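CPI (Ascaris lumbricoides, PDB 4IT7) probably inhibits cysteine proteases of the papain type, acting as a roundworm cystatin. Local coordinates at residues A[14-17]-A[18-21]; A[25-28]-A[29-33]. All coordinates share one frame; numbering follows the deposited sequence.

Both contacts lie on helix 17-33, the one helix of the cystatin fold, which packs across an antiparallel sheet. Interaction 1 (14-17 with 18-21) comes first along the chain and covers the loop after strand 10-11 and the start of the helix; interaction 2 (25-28 with 29-33) follows in series and takes in its last turns. Their centres are about 16 Å apart. The first sits near the surface, about 11 Å from the centre of the chain, the second deeper, at about 7 Å. Side chains from both touch strands 38-51 and 56-70, so one helix meets the sheet at its capped beginning and again towards its end.

Interaction 1: residues A[14-17]-A[18-21]; sequences VNDP and KIQA
Asp16 OD1 accepts from Lys18 N at 2.6 Å and Gln20 NE2 donates to Val14 O, two short bonds that form a helix N-cap and tie the preceding loop to the first turn of the helix that crosses the cystatin sheet. The capping oxygen is met nearly along the carboxylate C-O axis, although the bond is bent at the hydrogen (136°). Asp16 CG stands anti to the backbone N (chi1 -178°), beside its own carbonyl carbon, which brings OD1 to the Lys18 amide; its other oxygen, OD2, forms a salt bridge with Lys12. The negative charge would probably be eased both by this lysine and by the positive end of the helix dipole.

The carboxamide of Gln20 makes the second bond, NE2 to Val14 O at 2.6 Å. The acceptor lies close to the amide plane and the donor comes in the plane of the carbonyl, at an N-H...O angle of 147°. A bend at chi2 folds the chain back towards the loop. The Asn15 amide runs alongside, its OD1 3.9 Å from Gln20 NE2. Backbone bonds continue the turn: Gln20 N to Asp16 O at 2.9 Å and Ala21 N to Pro17 O at 3.2 Å.

The apolar packing is made on the sheet side of the helix. Buried Ile19 touches Ala48 of strand 38-51 and Thr58 and Leu60 of strand 56-70, while Val14 and Gln20 touch Val45. On the exposed flank, the Lys18 chain bends at chi2 and chi4, and NZ forms a salt bridge with Glu96. Asp16 meets Ile19 through its methylene, with CB 3.7 Å from Ile19 CG1.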
ATOM      1  N   VAL A  14      11.343  -4.457  -4.857  1.00 54.27           N
ATOM      2  CA  VAL A  14      10.443  -4.122  -3.745  1.00 56.35           C
ATOM      3  C   VAL A  14      11.186  -3.471  -2.580  1.00 58.18           C
ATOM      4  O   VAL A  14      10.556  -3.028  -1.615  1.00 57.74           O
ATOM      5  CB  VAL A  14       9.557  -5.313  -3.277  1.00 48.72           C
ATOM      6  CG1 VAL A  14       8.991  -6.087  -4.457  1.00 52.34           C
ATOM      7  CG2 VAL A  14      10.334  -6.240  -2.369  1.00 53.71           C
ATOM      8  N   ASN A  15      12.519  -3.400  -2.670  1.00 61.56           N
ATOM      9  CA  ASN A  15      13.322  -2.735  -1.623  1.00 58.35           C
ATOM     10  C   ASN A  15      13.853  -1.354  -2.059  1.00 57.26           C
ATOM     11  O   ASN A  15      14.478  -0.634  -1.284  1.00 55.89           O
ATOM     12  CB  ASN A  15      14.441  -3.637  -1.076  1.00 62.74           C
ATOM     13  CG  ASN A  15      13.914  -4.788  -0.215  1.00 68.95           C
ATOM     14  OD1 ASN A  15      13.269  -4.582   0.819  1.00 77.65           O
ATOM     15  ND2 ASN A  15      14.202  -6.004  -0.631  1.00 59.04           N
ATOM     16  N   ASP A  16      13.589  -0.982  -3.300  1.00 54.00           N
ATOM     17  CA  ASP A  16      13.804   0.391  -3.726  1.00 56.74           C
ATOM     18  C   ASP A  16      13.237   1.368  -2.678  1.00 64.15           C
ATOM     19  O   ASP A  16      12.098   1.216  -2.203  1.00 60.14           O
ATOM     20  CB  ASP A  16      13.146   0.623  -5.074  1.00 60.10           C
ATOM     21  CG  ASP A  16      13.379   2.013  -5.600  1.00 67.45           C
ATOM     22  OD1 ASP A  16      13.387   2.968  -4.798  1.00 61.96           O
ATOM     23  OD2 ASP A  16      13.522   2.147  -6.836  1.00 71.82           O
ATOM     24  N   PRO A  17      14.049   2.363  -2.291  1.00 65.77           N
ATOM     25  CA  PRO A  17      13.641   3.297  -1.247  1.00 62.93           C
ATOM     26  C   PRO A  17      12.397   4.070  -1.659  1.00 61.65           C
ATOM     27  O   PRO A  17      11.543   4.349  -0.818  1.00 63.25           O
ATOM     28  CB  PRO A  17      14.853   4.229  -1.105  1.00 66.20           C
ATOM     29  CG  PRO A  17      16.009   3.464  -1.662  1.00 68.44           C
ATOM     30  CD  PRO A  17      15.424   2.623  -2.769  1.00 65.99           C
ATOM     31  N   LYS A  18      12.275   4.368  -2.946  1.00 59.02           N
ATOM     32  CA  LYS A  18      11.058   4.976  -3.459  1.00 62.80           C
ATOM     33  C   LYS A  18       9.841   4.011  -3.455  1.00 57.86           C
ATOM     34  O   LYS A  18       8.735   4.449  -3.203  1.00 52.80           O
ATOM     35  CB  LYS A  18      11.297   5.600  -4.854  1.00 66.42           C
ATOM     36  CG  LYS A  18      10.072   6.259  -5.534  1.00 67.76           C
ATOM     37  CD  LYS A  18       9.358   7.313  -4.669  1.00 77.97           C
ATOM     38  CE  LYS A  18       8.481   8.282  -5.467  1.00 78.60           C
ATOM     39  NZ  LYS A  18       7.542   7.599  -6.403  1.00 74.91           N
ATOM     40  N   ILE A  19      10.033   2.729  -3.778  1.00 52.05           N
ATOM     41  CA  ILE A  19       8.928   1.772  -3.728  1.00 45.96           C
ATOM     42  C   ILE A  19       8.418   1.643  -2.291  1.00 41.83           C
ATOM     43  O   ILE A  19       7.220   1.711  -2.082  1.00 38.09           O
ATOM     44  CB  ILE A  19       9.261   0.376  -4.318  1.00 43.29           C
ATOM     45  CG1 ILE A  19       9.546   0.484  -5.821  1.00 43.87           C
ATOM     46  CG2 ILE A  19       8.131  -0.641  -4.041  1.00 42.54           C
ATOM     47  CD1 ILE A  19       8.428   0.986  -6.715  1.00 39.95           C
ATOM     48  N   GLN A  20       9.323   1.496  -1.324  1.00 41.31           N
ATOM     49  CA  GLN A  20       8.956   1.461   0.083  1.00 42.95           C
ATOM     50  C   GLN A  20       8.084   2.675   0.540  1.00 42.79           C
ATOM     51  O   GLN A  20       6.993   2.491   1.102  1.00 46.45           O
ATOM     52  CB  GLN A  20      10.215   1.328   0.937  1.00 45.31           C
ATOM     53  CG  GLN A  20      10.870  -0.066   0.864  1.00 51.35           C
ATOM     54  CD  GLN A  20      10.026  -1.202   1.469  1.00 49.37           C
ATOM     55  OE1 GLN A  20       9.418  -1.046   2.518  1.00 54.27           O
ATOM     56  NE2 GLN A  20      10.012  -2.355   0.808  1.00 48.88           N
ATOM     57  N   ALA A  21       8.562   3.894   0.275  1.00 43.33           N
ATOM     58  CA  ALA A  21       7.817   5.158   0.515  1.00 40.59           C
ATOM     59  C   ALA A  21       6.435   5.065  -0.070  1.00 42.34           C
ATOM     60  O   ALA A  21       5.446   5.312   0.628  1.00 43.20           O
ATOM     61  CB  ALA A  21       8.552   6.337  -0.111  1.00 44.78           C
TER

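Interaction 2: residues A[25-28]-A[29-33]; sequences KALQ and RINAA
Ile30 and Ala26 stand one turn apart on the inner face of the cystatin helix, and Arg29 curls back to Lys25 on its more open side. The inner part is tight: Ile30 N donates to Ala26 O at 2.8 Å, and the isoleucine's CG1 comes within 3.2 Å of Ala26 O. That approach follows from CG1 standing beside the backbone N (chi1 -64°), which brings it close to the carbonyl oxygen one turn back. Next along the helix, Asn31 N meets Leu27 O at 2.8 Å. The Asn31 side chain lies across Leu27, with ND2 3.9 Å from Leu27 CG, a van der Waals approach; its OD1 accepts from Gln40 N, which ties this buried amide to strand 38-51.

The outer side is looser. Lys25 O gathers three donors from one residue: Arg29 N makes the regular helical bond at 3.1 Å, and NE and NH1 of the guanidinium add weak bonds to Lys25 O, the latter at 3.0 Å with an N-H...O angle of only 122°. Bends at chi2 and chi3 bring the guanidinium back to this carbonyl oxygen, which it meets obliquely. The Lys25 chain runs alongside, its CB 3.5 Å from Arg29 NH1, but its NZ pairs with Glu103 and stays well separated from the arginine charge. Exposed Gln28 passes across the guanidinium with its amide plane turned 54° from it.

Ala26 and Ile30 rest on strands 56-70 (Leu62, Ile64) and 88-97 (Val92, Cys90), and Ile30 also on Ile107 of strand 102-112. Leu27 touches Ile42 of strand 38-51, whereas Lys25 and Arg29 reach Ile105 on strand 102-112, so this part of the helix lies across four strands, from 38-51 to 102-112.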
ATOM      1  N   LYS A  25       2.610   4.935   1.796  1.00 33.08           N
ATOM      2  CA  LYS A  25       1.547   5.878   1.531  1.00 32.96           C
ATOM      3  C   LYS A  25       0.319   5.112   1.135  1.00 32.69           C
ATOM      4  O   LYS A  25      -0.805   5.529   1.498  1.00 30.28           O
ATOM      5  CB  LYS A  25       1.925   6.914   0.461  1.00 34.26           C
ATOM      6  CG  LYS A  25       2.849   8.035   0.940  1.00 41.70           C
ATOM      7  CD  LYS A  25       3.118   9.113  -0.144  1.00 45.39           C
ATOM      8  CE  LYS A  25       4.228   8.688  -1.101  1.00 51.36           C
ATOM      9  NZ  LYS A  25       4.581   9.669  -2.206  1.00 46.28           N
ATOM     10  N   ALA A  26       0.492   4.001   0.411  1.00 26.94           N
ATOM     11  CA  ALA A  26      -0.674   3.223  -0.013  1.00 31.36           C
ATOM     12  C   ALA A  26      -1.351   2.576   1.236  1.00 32.85           C
ATOM     13  O   ALA A  26      -2.589   2.481   1.305  1.00 32.50           O
ATOM     14  CB  ALA A  26      -0.284   2.157  -1.026  1.00 34.04           C
ATOM     15  N   LEU A  27      -0.544   2.223   2.243  1.00 32.62           N
ATOM     16  CA  LEU A  27      -1.073   1.718   3.507  1.00 35.42           C
ATOM     17  C   LEU A  27      -1.949   2.748   4.233  1.00 34.92           C
ATOM     18  O   LEU A  27      -3.051   2.416   4.636  1.00 33.79           O
ATOM     19  CB  LEU A  27       0.044   1.226   4.451  1.00 36.06           C
ATOM     20  CG  LEU A  27      -0.575   0.522   5.691  1.00 36.80           C
ATOM     21  CD1 LEU A  27      -1.192  -0.862   5.383  1.00 30.70           C
ATOM     22  CD2 LEU A  27       0.431   0.452   6.823  1.00 36.73           C
ATOM     23  N   GLN A  28      -1.438   3.983   4.402  1.00 32.34           N
ATOM     24  CA  GLN A  28      -2.229   5.035   5.001  1.00 33.66           C
ATOM     25  C   GLN A  28      -3.548   5.205   4.269  1.00 34.25           C
ATOM     26  O   GLN A  28      -4.597   5.375   4.869  1.00 35.96           O
ATOM     27  CB  GLN A  28      -1.464   6.309   4.931  1.00 40.17           C
ATOM     28  CG  GLN A  28      -0.358   6.444   5.943  1.00 40.86           C
ATOM     29  CD  GLN A  28       0.168   7.865   5.907  1.00 53.88           C
ATOM     30  OE1 GLN A  28       0.366   8.426   4.837  1.00 58.08           O
ATOM     31  NE2 GLN A  28       0.339   8.475   7.079  1.00 55.52           N
ATOM     32  N   ARG A  29      -3.510   5.107   2.959  1.00 30.48           N
ATOM     33  CA  ARG A  29      -4.730   5.162   2.189  1.00 34.13           C
ATOM     34  C   ARG A  29      -5.655   3.959   2.457  1.00 31.09           C
ATOM     35  O   ARG A  29      -6.850   4.101   2.593  1.00 30.78           O
ATOM     36  CB  ARG A  29      -4.349   5.234   0.706  1.00 37.30           C
ATOM     37  CG  ARG A  29      -4.904   6.400  -0.077  1.00 47.02           C
ATOM     38  CD  ARG A  29      -4.230   7.751   0.189  1.00 51.05           C
ATOM     39  NE  ARG A  29      -2.978   7.715   0.962  1.00 57.00           N
ATOM     40  CZ  ARG A  29      -2.024   8.657   0.912  1.00 61.62           C
ATOM     41  NH1 ARG A  29      -0.925   8.558   1.676  1.00 55.50           N
ATOM     42  NH2 ARG A  29      -2.163   9.711   0.099  1.00 58.52           N
ATOM     43  N   ILE A  30      -5.120   2.745   2.506  1.00 32.45           N
ATOM     44  CA  ILE A  30      -5.951   1.578   2.810  1.00 33.85           C
ATOM     45  C   ILE A  30      -6.606   1.786   4.174  1.00 28.68           C
ATOM     46  O   ILE A  30      -7.793   1.669   4.292  1.00 28.05           O
ATOM     47  CB  ILE A  30      -5.097   0.272   2.824  1.00 37.87           C
ATOM     48  CG1 ILE A  30      -4.529  -0.005   1.421  1.00 30.57           C
ATOM     49  CG2 ILE A  30      -5.898  -0.907   3.396  1.00 30.82           C
ATOM     50  CD1 ILE A  30      -3.383  -1.014   1.385  1.00 30.52           C
ATOM     51  N   ASN A  31      -5.844   2.201   5.155  1.00 25.80           N
ATOM     52  CA  ASN A  31      -6.375   2.355   6.493  1.00 29.95           C
ATOM     53  C   ASN A  31      -7.438   3.456   6.601  1.00 36.21           C
ATOM     54  O   ASN A  31      -8.464   3.257   7.284  1.00 38.14           O
ATOM     55  CB  ASN A  31      -5.213   2.574   7.509  1.00 29.22           C
ATOM     56  CG  ASN A  31      -4.594   1.236   7.988  1.00 30.27           C
ATOM     57  OD1 ASN A  31      -5.265   0.189   8.014  1.00 30.07           O
ATOM     58  ND2 ASN A  31      -3.331   1.270   8.346  1.00 25.94           N
ATOM     59  N   ALA A  32      -7.201   4.594   5.911  1.00 36.01           N
ATOM     60  CA  ALA A  32      -8.136   5.769   5.871  1.00 37.09           C
ATOM     61  C   ALA A  32      -9.499   5.437   5.273  1.00 34.62           C
ATOM     62  O   ALA A  32     -10.552   5.874   5.780  1.00 36.63           O
ATOM     63  CB  ALA A  32      -7.496   6.954   5.157  1.00 35.59           C
ATOM     64  N   ALA A  33      -9.482   4.611   4.233  1.00 32.22           N
ATOM     65  CA  ALA A  33     -10.680   4.221   3.498  1.00 33.91           C
ATOM     66  C   ALA A  33     -11.388   2.919   3.986  1.00 39.69           C
ATOM     67  O   ALA A  33     -12.571   2.693   3.680  1.00 40.03           O
ATOM     68  CB  ALA A  33     -10.312   4.062   2.048  1.00 34.99           C
TER